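Side-chain contacts in cryptochrome DASH, chloroplastic/mitochondrial (Arabidopsis thaliana, PDB 2J4D), which binds FAD and a methenyltetrahydrofolate light antenna, repairs cyclobutane pyrimidine dimers in single-stranded DNA and may serve as a photoreceptor: residues A378-L383 with A413-T418; F363-D368 with R403-D408; P374-N379 with F448-Q453; R77-T82 with F97-L102. All blocks are in the same frame, centred on the assembly; numbering follows the deposited sequence.

Contact 1. Residues A378-L383 with A413-T418. With MHF (5,10-methenyl-6,7,8-trihydrofolic acid), chain D.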
# COMPACT_ATOMS: atom_id res chain seq x y z
N ALA A 378 -10.23 -16.45 -11.76
CA ALA A 378 -10.85 -16.07 -10.49
C ALA A 378 -10.03 -14.97 -9.83
O ALA A 378 -10.57 -14.00 -9.31
CB ALA A 378 -10.96 -17.29 -9.57
N ASN A 379 -8.71 -15.13 -9.83
CA ASN A 379 -7.84 -14.13 -9.22
C ASN A 379 -7.92 -12.79 -9.96
O ASN A 379 -8.02 -11.74 -9.33
CB ASN A 379 -6.40 -14.64 -9.17
CG ASN A 379 -6.10 -15.42 -7.89
OD1 ASN A 379 -5.99 -14.83 -6.81
ND2 ASN A 379 -6.00 -16.74 -8.00
N MET A 380 -7.89 -12.83 -11.29
CA MET A 380 -7.95 -11.58 -12.05
C MET A 380 -9.31 -10.90 -11.89
O MET A 380 -9.40 -9.68 -11.92
CB MET A 380 -7.66 -11.85 -13.53
CG MET A 380 -6.27 -12.44 -13.78
SD MET A 380 -4.93 -11.51 -12.97
CE MET A 380 -5.05 -9.94 -13.88
N LYS A 381 -10.35 -11.70 -11.71
CA LYS A 381 -11.68 -11.12 -11.52
C LYS A 381 -11.74 -10.52 -10.12
O LYS A 381 -12.32 -9.45 -9.92
CB LYS A 381 -12.76 -12.20 -11.69
CG LYS A 381 -14.18 -11.63 -11.80
CD LYS A 381 -15.21 -12.71 -12.10
CE LYS A 381 -14.96 -13.39 -13.46
NZ LYS A 381 -15.11 -12.48 -14.64
N GLU A 382 -11.13 -11.19 -9.14
CA GLU A 382 -11.12 -10.66 -7.78
C GLU A 382 -10.47 -9.27 -7.80
O GLU A 382 -10.97 -8.31 -7.21
CB GLU A 382 -10.33 -11.57 -6.83
CG GLU A 382 -10.32 -11.04 -5.38
CD GLU A 382 -9.52 -11.89 -4.41
OE1 GLU A 382 -9.16 -13.04 -4.76
OE2 GLU A 382 -9.26 -11.42 -3.29
N LEU A 383 -9.35 -9.19 -8.51
CA LEU A 383 -8.61 -7.94 -8.63
C LEU A 383 -9.40 -6.79 -9.24
O LEU A 383 -9.47 -5.70 -8.67
CB LEU A 383 -7.35 -8.18 -9.46
CG LEU A 383 -6.52 -6.93 -9.77
CD1 LEU A 383 -5.98 -6.32 -8.46
CD2 LEU A 383 -5.38 -7.31 -10.69
N ALA A 413 2.63 -5.79 -14.33
CA ALA A 413 2.94 -4.87 -13.24
C ALA A 413 2.14 -3.57 -13.33
O ALA A 413 1.68 -3.05 -12.30
CB ALA A 413 4.45 -4.56 -13.21
N GLU A 414 1.96 -3.05 -14.54
CA GLU A 414 1.20 -1.81 -14.72
C GLU A 414 -0.28 -2.02 -14.49
O GLU A 414 -0.98 -1.11 -14.03
CB GLU A 414 1.46 -1.19 -16.11
CG GLU A 414 2.81 -0.45 -16.17
CD GLU A 414 3.01 0.41 -17.42
OE1 GLU A 414 2.05 0.62 -18.18
OE2 GLU A 414 4.14 0.89 -17.61
N TRP A 415 -0.78 -3.22 -14.81
CA TRP A 415 -2.19 -3.50 -14.58
C TRP A 415 -2.43 -3.59 -13.08
O TRP A 415 -3.47 -3.14 -12.58
CB TRP A 415 -2.62 -4.81 -15.27
CG TRP A 415 -4.10 -5.05 -15.10
CD1 TRP A 415 -4.69 -6.12 -14.48
CD2 TRP A 415 -5.16 -4.19 -15.51
NE1 TRP A 415 -6.06 -5.97 -14.48
CE2 TRP A 415 -6.38 -4.79 -15.11
CE3 TRP A 415 -5.21 -2.96 -16.19
CZ2 TRP A 415 -7.63 -4.21 -15.36
CZ3 TRP A 415 -6.46 -2.38 -16.43
CH2 TRP A 415 -7.65 -3.01 -16.02
N PHE A 416 -1.47 -4.16 -12.35
CA PHE A 416 -1.58 -4.24 -10.89
C PHE A 416 -1.53 -2.79 -10.37
O PHE A 416 -2.25 -2.42 -9.45
CB PHE A 416 -0.43 -5.06 -10.30
CG PHE A 416 -0.74 -6.53 -10.11
CD1 PHE A 416 -1.54 -7.22 -11.01
CD2 PHE A 416 -0.18 -7.22 -9.03
CE1 PHE A 416 -1.78 -8.60 -10.85
CE2 PHE A 416 -0.40 -8.59 -8.86
CZ PHE A 416 -1.21 -9.28 -9.78
N GLU A 417 -0.69 -1.97 -11.00
CA GLU A 417 -0.57 -0.57 -10.58
C GLU A 417 -1.92 0.15 -10.73
O GLU A 417 -2.31 0.96 -9.90
CB GLU A 417 0.50 0.15 -11.40
CG GLU A 417 0.51 1.67 -11.12
CD GLU A 417 1.76 2.38 -11.62
OE1 GLU A 417 2.57 1.76 -12.34
OE2 GLU A 417 1.91 3.57 -11.28
N THR A 418 -2.64 -0.17 -11.80
CA THR A 418 -3.94 0.45 -12.00
C THR A 418 -4.96 -0.01 -10.97
O THR A 418 -5.67 0.81 -10.37
CB THR A 418 -4.52 0.10 -13.39
OG1 THR A 418 -3.70 0.66 -14.42
CG2 THR A 418 -5.93 0.66 -13.52
N1 MHF D . 4.88 4.47 -9.59
C2 MHF D . 5.37 5.30 -8.61
NA2 MHF D . 4.63 5.48 -7.47
N3 MHF D . 6.55 5.93 -8.74
C4 MHF D . 7.30 5.80 -9.87
O4 MHF D . 8.38 6.40 -9.99
C4A MHF D . 6.82 4.96 -10.93
N5 MHF D . 7.49 4.78 -12.16
C6 MHF D . 6.81 4.19 -13.36
C7 MHF D . 6.04 2.95 -12.86
N8 MHF D . 5.12 3.44 -11.78
C8A MHF D . 5.60 4.28 -10.76
C9 MHF D . 7.93 3.92 -14.41
N10 MHF D . 9.16 4.23 -13.65
C11 MHF D . 8.79 5.25 -12.66
C12 MHF D . 12.54 5.47 -16.01
C13 MHF D . 11.82 4.28 -16.31
C14 MHF D . 10.71 3.90 -15.55
C15 MHF D . 10.27 4.70 -14.46
C16 MHF D . 10.98 5.93 -14.17
C17 MHF D . 12.10 6.31 -14.94
C MHF D . 13.75 5.81 -16.81
O MHF D . 14.10 5.05 -17.70
N MHF D . 14.47 6.92 -16.55
CA MHF D . 15.67 7.21 -17.34
CB MHF D . 15.93 8.71 -17.40
CG MHF D . 14.81 9.50 -18.03
CD MHF D . 14.51 9.05 -19.44
OE1 MHF D . 15.35 9.29 -20.33
OE2 MHF D . 13.44 8.43 -19.65
CT MHF D . 16.89 6.52 -16.71
O1 MHF D . 16.79 6.08 -15.55
O2 MHF D . 17.93 6.42 -17.39
O HOH W 1 -8.12 -7.93 -13.72
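The methyl end of Met380 comes to the Trp415 indole at its edge, near the ring plane, with CE 3.9 Å from Trp415 CD1. At the same pyrrole edge a water lies in plane and accepts from Trp415 NE1 at 2.9 Å; it also sits 2.8 Å from Met380 O, so it bridges the indole to the backbone of the facing helix. Leu383 supplies the other half of the contact. Its CD2 branch approaches both rings from an oblique direction, 3.8 Å from Phe416 CE1 and 4.0 Å from Trp415 CD1, and joins the two aromatics into one apolar patch. Bends at chi2 and chi3 (-50° and -65°) fold the Met380 chain round so that CE, rather than the sulfur, meets the indole.

Glu417 serves the folate instead, its extended chain reaching N8. Its OE1 accepts from MHF N8 at 3.1 Å, and OE2 takes a weak second share of the same N-H. Lys89 pairs with OE2, and Tyr429 bonds to OE1. An alanine here is likely to leave folate N8 without its acceptor and Lys89 without this carboxylate. Since Phe416 touches FAD, one helix of the FAD-binding domain, 409-419, lines both the flavin pocket and the folate antenna site of this class-1 photolyase family member.

Contact 2. Residues F363-D368 with R403-D408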
# COMPACT_ATOMS: atom_id res chain seq x y z
N PHE A 363 -2.71 -10.36 -23.59
CA PHE A 363 -2.80 -9.56 -22.38
C PHE A 363 -4.25 -9.35 -21.94
O PHE A 363 -4.59 -9.56 -20.77
CB PHE A 363 -2.13 -8.19 -22.57
CG PHE A 363 -2.33 -7.26 -21.41
CD1 PHE A 363 -1.77 -7.55 -20.17
CD2 PHE A 363 -3.16 -6.15 -21.53
CE1 PHE A 363 -2.03 -6.74 -19.06
CE2 PHE A 363 -3.44 -5.34 -20.43
CZ PHE A 363 -2.87 -5.63 -19.19
N GLU A 364 -5.10 -8.94 -22.87
CA GLU A 364 -6.49 -8.70 -22.52
C GLU A 364 -7.21 -9.91 -21.94
O GLU A 364 -8.08 -9.76 -21.09
CB GLU A 364 -7.25 -8.14 -23.71
CG GLU A 364 -6.70 -6.80 -24.16
CD GLU A 364 -7.54 -6.12 -25.22
OE1 GLU A 364 -8.29 -6.82 -25.93
OE2 GLU A 364 -7.45 -4.87 -25.34
N SER A 365 -6.84 -11.11 -22.39
CA SER A 365 -7.49 -12.33 -21.88
C SER A 365 -7.14 -12.54 -20.41
O SER A 365 -7.96 -13.03 -19.63
CB SER A 365 -7.08 -13.56 -22.71
OG SER A 365 -5.71 -13.87 -22.56
N TRP A 366 -5.91 -12.16 -20.04
CA TRP A 366 -5.42 -12.26 -18.67
C TRP A 366 -6.16 -11.20 -17.85
O TRP A 366 -6.76 -11.48 -16.82
CB TRP A 366 -3.92 -11.98 -18.65
CG TRP A 366 -3.23 -12.04 -17.31
CD1 TRP A 366 -2.84 -13.17 -16.62
CD2 TRP A 366 -2.77 -10.93 -16.52
NE1 TRP A 366 -2.17 -12.82 -15.48
CE2 TRP A 366 -2.11 -11.45 -15.39
CE3 TRP A 366 -2.86 -9.53 -16.67
CZ2 TRP A 366 -1.53 -10.63 -14.41
CZ3 TRP A 366 -2.28 -8.72 -15.69
CH2 TRP A 366 -1.62 -9.27 -14.58
N ARG A 367 -6.10 -9.97 -18.36
CA ARG A 367 -6.73 -8.83 -17.71
C ARG A 367 -8.23 -9.04 -17.46
O ARG A 367 -8.74 -8.78 -16.36
CB ARG A 367 -6.54 -7.59 -18.59
CG ARG A 367 -7.09 -6.30 -18.01
CD ARG A 367 -7.15 -5.22 -19.08
NE ARG A 367 -8.24 -5.49 -20.02
CZ ARG A 367 -8.39 -4.85 -21.18
NH1 ARG A 367 -7.53 -3.92 -21.55
NH2 ARG A 367 -9.41 -5.17 -21.98
N ASP A 368 -8.92 -9.54 -18.48
CA ASP A 368 -10.36 -9.75 -18.38
C ASP A 368 -10.82 -11.10 -17.86
O ASP A 368 -11.99 -11.45 -18.00
CB ASP A 368 -11.02 -9.46 -19.73
CG ASP A 368 -10.73 -8.06 -20.21
OD1 ASP A 368 -10.47 -7.17 -19.36
OD2 ASP A 368 -10.77 -7.83 -21.44
N ARG A 403 5.53 -16.70 -17.68
CA ARG A 403 5.99 -17.99 -18.17
C ARG A 403 5.06 -18.77 -19.09
O ARG A 403 5.51 -19.37 -20.06
CB ARG A 403 6.40 -18.86 -16.98
CG ARG A 403 7.46 -18.17 -16.12
CD ARG A 403 8.12 -19.11 -15.13
NE ARG A 403 9.30 -18.48 -14.54
CZ ARG A 403 9.25 -17.45 -13.70
NH1 ARG A 403 8.08 -16.95 -13.36
NH2 ARG A 403 10.37 -16.91 -13.23
N ASP A 404 3.77 -18.77 -18.80
CA ASP A 404 2.82 -19.49 -19.64
C ASP A 404 2.41 -18.67 -20.85
O ASP A 404 2.29 -19.20 -21.95
CB ASP A 404 1.60 -19.90 -18.82
CG ASP A 404 1.94 -20.92 -17.75
OD1 ASP A 404 2.36 -22.04 -18.12
OD2 ASP A 404 1.82 -20.59 -16.55
N MET A 405 2.21 -17.37 -20.65
CA MET A 405 1.82 -16.49 -21.75
C MET A 405 3.00 -15.84 -22.45
O MET A 405 2.87 -15.38 -23.58
CB MET A 405 0.87 -15.40 -21.24
CG MET A 405 -0.42 -15.94 -20.68
SD MET A 405 -1.55 -14.63 -20.25
CE MET A 405 -2.49 -14.50 -21.73
N GLY A 406 4.15 -15.81 -21.79
CA GLY A 406 5.34 -15.22 -22.38
C GLY A 406 5.28 -13.71 -22.59
O GLY A 406 5.97 -13.17 -23.46
N LEU A 407 4.47 -13.02 -21.79
CA LEU A 407 4.33 -11.57 -21.94
C LEU A 407 5.32 -10.71 -21.17
O LEU A 407 5.84 -11.12 -20.13
CB LEU A 407 2.91 -11.14 -21.57
CG LEU A 407 1.78 -11.67 -22.45
CD1 LEU A 407 0.44 -11.23 -21.88
CD2 LEU A 407 1.95 -11.16 -23.87
N ASP A 408 5.56 -9.52 -21.70
CA ASP A 408 6.42 -8.50 -21.10
C ASP A 408 5.84 -8.35 -19.69
O ASP A 408 4.69 -7.94 -19.55
CB ASP A 408 6.26 -7.20 -21.90
CG ASP A 408 7.13 -6.07 -21.38
OD1 ASP A 408 7.19 -5.86 -20.15
OD2 ASP A 408 7.74 -5.37 -22.23
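With chi1 at -62°, the Met405 chain leaves beside its backbone N and runs out nearly straight to the sulfur, then bends at chi3 (93°) to carry CE toward Ser365. Trp366 sends its indole in the direction opposite to its own backbone N (chi1 -180°), which leaves CB and the pyrrole side of the ring beside the thioether. Met405 SD lies 3.9 Å from Trp366 CB and 4.8 Å from the centroid of the five-membered ring, approaching obliquely. Met405 CE reaches back one residue in helix 360-367, to 3.4 Å from Ser365 OG, a hydroxyl that is bonded to Leu362 O in the preceding turn.

Leu407 packs at the start of segment 363-368: its CD1 methyl lies against the backbone of Phe363, 3.7 Å from Phe363 CA, and 4.0 Å from Phe363 CB. The Phe363 ring itself points elsewhere, to Phe87 and Trp415. On the same helix Arg367 holds Asp368 side-on, NE to OD1 at 2.9 Å and NH2 to OD2 at 3.0 Å, the first partner lying in the guanidinium plane; Glu364 joins this network at longer range.

Gly406, with positive phi, turns the chain out of helix 391-404, and Asp408 caps the start of helix 409-419. Trp366 NE1 is bonded to Val397 O. The Met-aromatic contact packs the turn after helix 391-404 onto helix 360-367 within the FAD-binding domain, and the indole reaches Phe416 of the flavin pocket.

Contact 3. Residues P374-N379 with F448-Q453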
# COMPACT_ATOMS: atom_id res chain seq x y z
N PRO A 374 -9.49 -21.50 -14.51
CA PRO A 374 -10.19 -20.97 -13.34
C PRO A 374 -9.32 -20.31 -12.28
O PRO A 374 -9.63 -19.20 -11.83
CB PRO A 374 -10.95 -22.19 -12.82
CG PRO A 374 -11.28 -22.93 -14.10
CD PRO A 374 -9.95 -22.86 -14.83
N LEU A 375 -8.23 -20.97 -11.89
CA LEU A 375 -7.36 -20.39 -10.87
C LEU A 375 -6.90 -18.99 -11.26
O LEU A 375 -6.93 -18.07 -10.44
CB LEU A 375 -6.14 -21.29 -10.63
CG LEU A 375 -5.25 -20.86 -9.46
CD1 LEU A 375 -6.09 -20.68 -8.20
CD2 LEU A 375 -4.16 -21.90 -9.24
N ILE A 376 -6.49 -18.83 -12.51
CA ILE A 376 -6.04 -17.53 -13.01
C ILE A 376 -7.19 -16.54 -13.09
O ILE A 376 -7.14 -15.46 -12.50
CB ILE A 376 -5.42 -17.64 -14.43
CG1 ILE A 376 -4.26 -18.64 -14.44
CG2 ILE A 376 -4.95 -16.25 -14.89
CD1 ILE A 376 -3.16 -18.36 -13.41
N ASP A 377 -8.24 -16.93 -13.80
CA ASP A 377 -9.40 -16.06 -14.00
C ASP A 377 -10.07 -15.56 -12.73
O ASP A 377 -10.44 -14.39 -12.64
CB ASP A 377 -10.44 -16.74 -14.90
CG ASP A 377 -9.90 -17.05 -16.29
OD1 ASP A 377 -8.97 -16.34 -16.74
OD2 ASP A 377 -10.41 -18.00 -16.94
N ALA A 378 -10.23 -16.45 -11.76
CA ALA A 378 -10.85 -16.07 -10.49
C ALA A 378 -10.03 -14.97 -9.83
O ALA A 378 -10.57 -14.00 -9.31
CB ALA A 378 -10.96 -17.29 -9.57
N ASN A 379 -8.71 -15.13 -9.83
CA ASN A 379 -7.84 -14.13 -9.22
C ASN A 379 -7.92 -12.79 -9.96
O ASN A 379 -8.02 -11.74 -9.33
CB ASN A 379 -6.40 -14.64 -9.17
CG ASN A 379 -6.10 -15.42 -7.89
OD1 ASN A 379 -5.99 -14.83 -6.81
ND2 ASN A 379 -6.00 -16.74 -8.00
N PHE A 448 5.24 -21.52 -11.29
CA PHE A 448 4.13 -22.03 -10.50
C PHE A 448 3.24 -22.91 -11.37
O PHE A 448 2.68 -22.45 -12.37
CB PHE A 448 3.32 -20.88 -9.90
CG PHE A 448 4.02 -20.14 -8.81
CD1 PHE A 448 5.15 -19.37 -9.08
CD2 PHE A 448 3.57 -20.21 -7.50
CE1 PHE A 448 5.81 -18.68 -8.06
CE2 PHE A 448 4.22 -19.53 -6.47
CZ PHE A 448 5.35 -18.76 -6.76
N SER A 449 3.12 -24.18 -10.99
CA SER A 449 2.28 -25.12 -11.72
C SER A 449 0.83 -24.85 -11.34
O SER A 449 0.45 -25.01 -10.19
CB SER A 449 2.65 -26.55 -11.33
OG SER A 449 1.69 -27.47 -11.83
N ILE A 450 0.03 -24.43 -12.31
CA ILE A 450 -1.37 -24.14 -12.04
C ILE A 450 -2.11 -25.32 -11.41
O ILE A 450 -2.85 -25.15 -10.44
CB ILE A 450 -2.11 -23.67 -13.32
CG1 ILE A 450 -1.91 -22.16 -13.50
CG2 ILE A 450 -3.60 -23.97 -13.23
CD1 ILE A 450 -0.47 -21.70 -13.49
N PRO A 451 -1.93 -26.53 -11.95
CA PRO A 451 -2.63 -27.68 -11.36
C PRO A 451 -2.24 -27.94 -9.91
O PRO A 451 -3.10 -28.17 -9.07
CB PRO A 451 -2.23 -28.84 -12.28
CG PRO A 451 -0.86 -28.44 -12.74
CD PRO A 451 -1.05 -26.97 -13.05
N LYS A 452 -0.94 -27.90 -9.63
CA LYS A 452 -0.47 -28.14 -8.26
C LYS A 452 -0.93 -27.04 -7.32
O LYS A 452 -1.33 -27.30 -6.19
CB LYS A 452 1.05 -28.25 -8.22
CG LYS A 452 1.59 -29.51 -8.86
CD LYS A 452 3.10 -29.60 -8.71
CE LYS A 452 3.65 -30.79 -9.48
NZ LYS A 452 5.14 -30.76 -9.57
N GLN A 453 -0.85 -25.79 -7.78
CA GLN A 453 -1.27 -24.68 -6.95
C GLN A 453 -2.75 -24.84 -6.63
O GLN A 453 -3.18 -24.66 -5.48
CB GLN A 453 -1.01 -23.35 -7.66
CG GLN A 453 0.48 -23.06 -7.86
CD GLN A 453 1.21 -22.86 -6.54
OE1 GLN A 453 0.86 -21.98 -5.76
NE2 GLN A 453 2.23 -23.67 -6.30
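Leu375, whose side chain meets Ile450 and Gln453, has its carbonyl oxygen held by two groups of Asn379. Asn379 ND2 donates to Leu375 O at 2.9 Å with an N-H...O angle of 160°, the oxygen lying in the amide plane while the donor is tilted from the carbonyl plane; Asn379 N adds a weak helical bond at 3.5 Å. The amide is thereby folded back along its own helix.

The Leu375 side chain reaches across to helix 450-457. With chi1 at -173° CG stands beside the carbonyl carbon, and the CD2 methyl rests 3.7 Å from Ile450 O and 3.8 Å from Gln453 CB, so one methyl covers the first turn of the facing helix. Next to it Ile376 CD1 meets Ile450 CG1 at 4.0 Å, the two side chains crossing at roughly a right angle.

Both segments are helix starts within the all-helical FAD-binding domain of the photolyase family, and the contact brings the first turn of helix 374-386 against that of helix 450-457. The opening turns are closed by Ala378 N to Pro374 O and Gln453 N to Ser449 O, each 2.8 Å. Helix 391-404 lies alongside, with Phe400 against Ile376.

Only the root of Gln453 takes part in the apolar contact. Its chain bends at chi2 (-65°), and the amide leaves toward Arg392, whose NH1 bonds to Gln453 OE1; that oxygen also lies in plane at the edge of the Phe448 ring. Arg392 is assigned to ATP binding by similarity, which places Gln453 as a possible second-shell residue of that site.

Contact 4. Residues R77-T82 with F97-L102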
# COMPACT_ATOMS: atom_id res chain seq x y z
N ARG A 77 -1.21 14.39 -12.12
CA ARG A 77 -0.45 13.30 -12.72
C ARG A 77 -0.87 11.93 -12.15
O ARG A 77 -0.68 10.91 -12.79
CB ARG A 77 1.05 13.53 -12.50
CG ARG A 77 1.58 14.71 -13.30
CD ARG A 77 2.94 15.19 -12.81
NE ARG A 77 2.85 15.73 -11.45
CZ ARG A 77 3.65 16.67 -10.96
NH1 ARG A 77 4.61 17.20 -11.72
NH2 ARG A 77 3.48 17.11 -9.72
N LEU A 78 -1.46 11.93 -10.96
CA LEU A 78 -1.90 10.69 -10.32
C LEU A 78 -3.08 10.08 -11.08
O LEU A 78 -3.39 8.89 -10.93
CB LEU A 78 -2.31 10.98 -8.88
CG LEU A 78 -2.56 9.78 -7.96
CD1 LEU A 78 -1.27 8.99 -7.80
CD2 LEU A 78 -3.05 10.27 -6.60
N PHE A 79 -3.73 10.89 -11.91
CA PHE A 79 -4.87 10.41 -12.67
C PHE A 79 -4.69 10.48 -14.16
O PHE A 79 -5.65 10.71 -14.90
CB PHE A 79 -6.13 11.15 -12.23
CG PHE A 79 -6.49 10.87 -10.81
CD1 PHE A 79 -7.18 9.71 -10.48
CD2 PHE A 79 -6.07 11.71 -9.79
CE1 PHE A 79 -7.44 9.39 -9.15
CE2 PHE A 79 -6.32 11.40 -8.46
CZ PHE A 79 -7.00 10.24 -8.14
N HIS A 80 -3.45 10.32 -14.60
CA HIS A 80 -3.15 10.29 -16.03
C HIS A 80 -3.02 8.81 -16.36
O HIS A 80 -3.92 8.04 -16.02
CB HIS A 80 -1.88 11.07 -16.33
CG HIS A 80 -2.08 12.56 -16.30
ND1 HIS A 80 -1.04 13.46 -16.28
CD2 HIS A 80 -3.22 13.30 -16.30
CE1 HIS A 80 -1.52 14.69 -16.26
NE2 HIS A 80 -2.84 14.62 -16.28
N THR A 81 -1.92 8.37 -16.98
CA THR A 81 -1.80 6.95 -17.32
C THR A 81 -0.49 6.30 -16.91
O THR A 81 0.49 6.99 -16.59
CB THR A 81 -1.97 6.75 -18.84
OG1 THR A 81 -1.02 7.57 -19.53
CG2 THR A 81 -3.38 7.14 -19.27
N THR A 82 -0.45 4.97 -16.93
CA THR A 82 0.76 4.26 -16.56
C THR A 82 1.86 4.51 -17.59
O THR A 82 1.59 4.82 -18.75
CB THR A 82 0.51 2.75 -16.37
OG1 THR A 82 -0.04 2.18 -17.56
CG2 THR A 82 -0.47 2.53 -15.21
N PHE A 97 -10.93 4.61 -2.57
CA PHE A 97 -10.31 4.37 -1.26
C PHE A 97 -9.55 5.64 -0.83
O PHE A 97 -9.61 6.04 0.33
CB PHE A 97 -9.36 3.17 -1.36
CG PHE A 97 -8.80 2.71 -0.04
CD1 PHE A 97 -9.51 1.79 0.75
CD2 PHE A 97 -7.56 3.15 0.39
CE1 PHE A 97 -8.97 1.32 1.96
CE2 PHE A 97 -7.00 2.69 1.60
CZ PHE A 97 -7.71 1.77 2.38
N LEU A 98 -8.84 6.27 -1.77
CA LEU A 98 -8.12 7.51 -1.44
C LEU A 98 -9.06 8.58 -0.91
O LEU A 98 -8.76 9.24 0.08
CB LEU A 98 -7.38 8.06 -2.67
CG LEU A 98 -6.89 9.52 -2.58
CD1 LEU A 98 -5.91 9.68 -1.42
CD2 LEU A 98 -6.22 9.94 -3.88
N MET A 99 -10.21 8.78 -1.56
CA MET A 99 -11.15 9.81 -1.10
C MET A 99 -11.59 9.53 0.34
O MET A 99 -11.65 10.45 1.16
CB MET A 99 -12.38 9.91 -2.01
CG MET A 99 -12.05 10.28 -3.47
SD MET A 99 -10.92 11.71 -3.62
CE MET A 99 -9.81 11.15 -4.87
N GLU A 100 -11.90 8.27 0.65
CA GLU A 100 -12.29 7.94 2.02
C GLU A 100 -11.15 8.26 2.98
O GLU A 100 -11.38 8.74 4.09
CB GLU A 100 -12.70 6.46 2.12
CG GLU A 100 -13.93 6.15 1.26
CD GLU A 100 -14.42 4.71 1.39
OE1 GLU A 100 -13.60 3.78 1.26
OE2 GLU A 100 -15.63 4.52 1.60
N CYS A 101 -9.90 8.00 2.55
CA CYS A 101 -8.74 8.30 3.39
C CYS A 101 -8.64 9.79 3.70
O CYS A 101 -8.34 10.18 4.83
CB CYS A 101 -7.43 7.87 2.70
SG CYS A 101 -7.17 6.09 2.56
N LEU A 102 -8.89 10.61 2.69
CA LEU A 102 -8.82 12.06 2.86
C LEU A 102 -9.92 12.57 3.78
O LEU A 102 -9.67 13.41 4.64
CB LEU A 102 -8.89 12.77 1.50
CG LEU A 102 -7.72 12.45 0.56
CD1 LEU A 102 -7.95 13.16 -0.77
CD2 LEU A 102 -6.39 12.89 1.18
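Leu98 CB points from helix 92-111 toward the 77-82 loop, and with chi1 at 164° CG continues in that direction, beside the carbonyl carbon. Beyond CG, the CD2 branch makes the contacts with the loop. It meets Leu78 CD2 at 4.2 Å, the two leucines reaching toward each other tip to tip, and Phe79 CZ at 4.3 Å, where the methyl lies at the edge of the phenyl ring near its plane. The same CZ atom is approached obliquely by Met99 CE at 4.4 Å. Phe79 thus sets the outer end of its ring against two successive residues of the helix, in a light van der Waals contact that buries little surface.

Behind this patch Leu98 also packs on Tyr72 and Leu74 of strand 67-74, and Phe79 on Leu74, so the loop residues extend the apolar layer between sheet and helix. The Leu78 side chain is about 7 Å from the bound folate, close to that pocket. Strand 67-74, this loop, helix 92-111 and the adjacent parallel strand 117-120 form a beta-alpha-beta crossover, the repeating unit of the alpha/beta photolyase domain with its 3-2-1-4-5 sheet.

Contact 4 comes first along the chain, in the alpha/beta domain; the other three lie in the helical FAD-binding domain. Contacts 1 and 3 both use helix 374-386, their centres about 14 Å apart, while contact 2 alternates with each of them along the chain, its centre about 11 Å from that of contact 1 and about 13 Å from that of contact 3. Trp366 ties these together, touching Met380, Trp415 and Phe416 as well as Ile376. Contact 4 is centred about 17 Å from contact 1, yet a probable hydrogen bond between Thr82 OG1 and Glu414 OE1 joins them. The helices beside the flavin thus appear to form one packed core, with the folate held where the two domains meet.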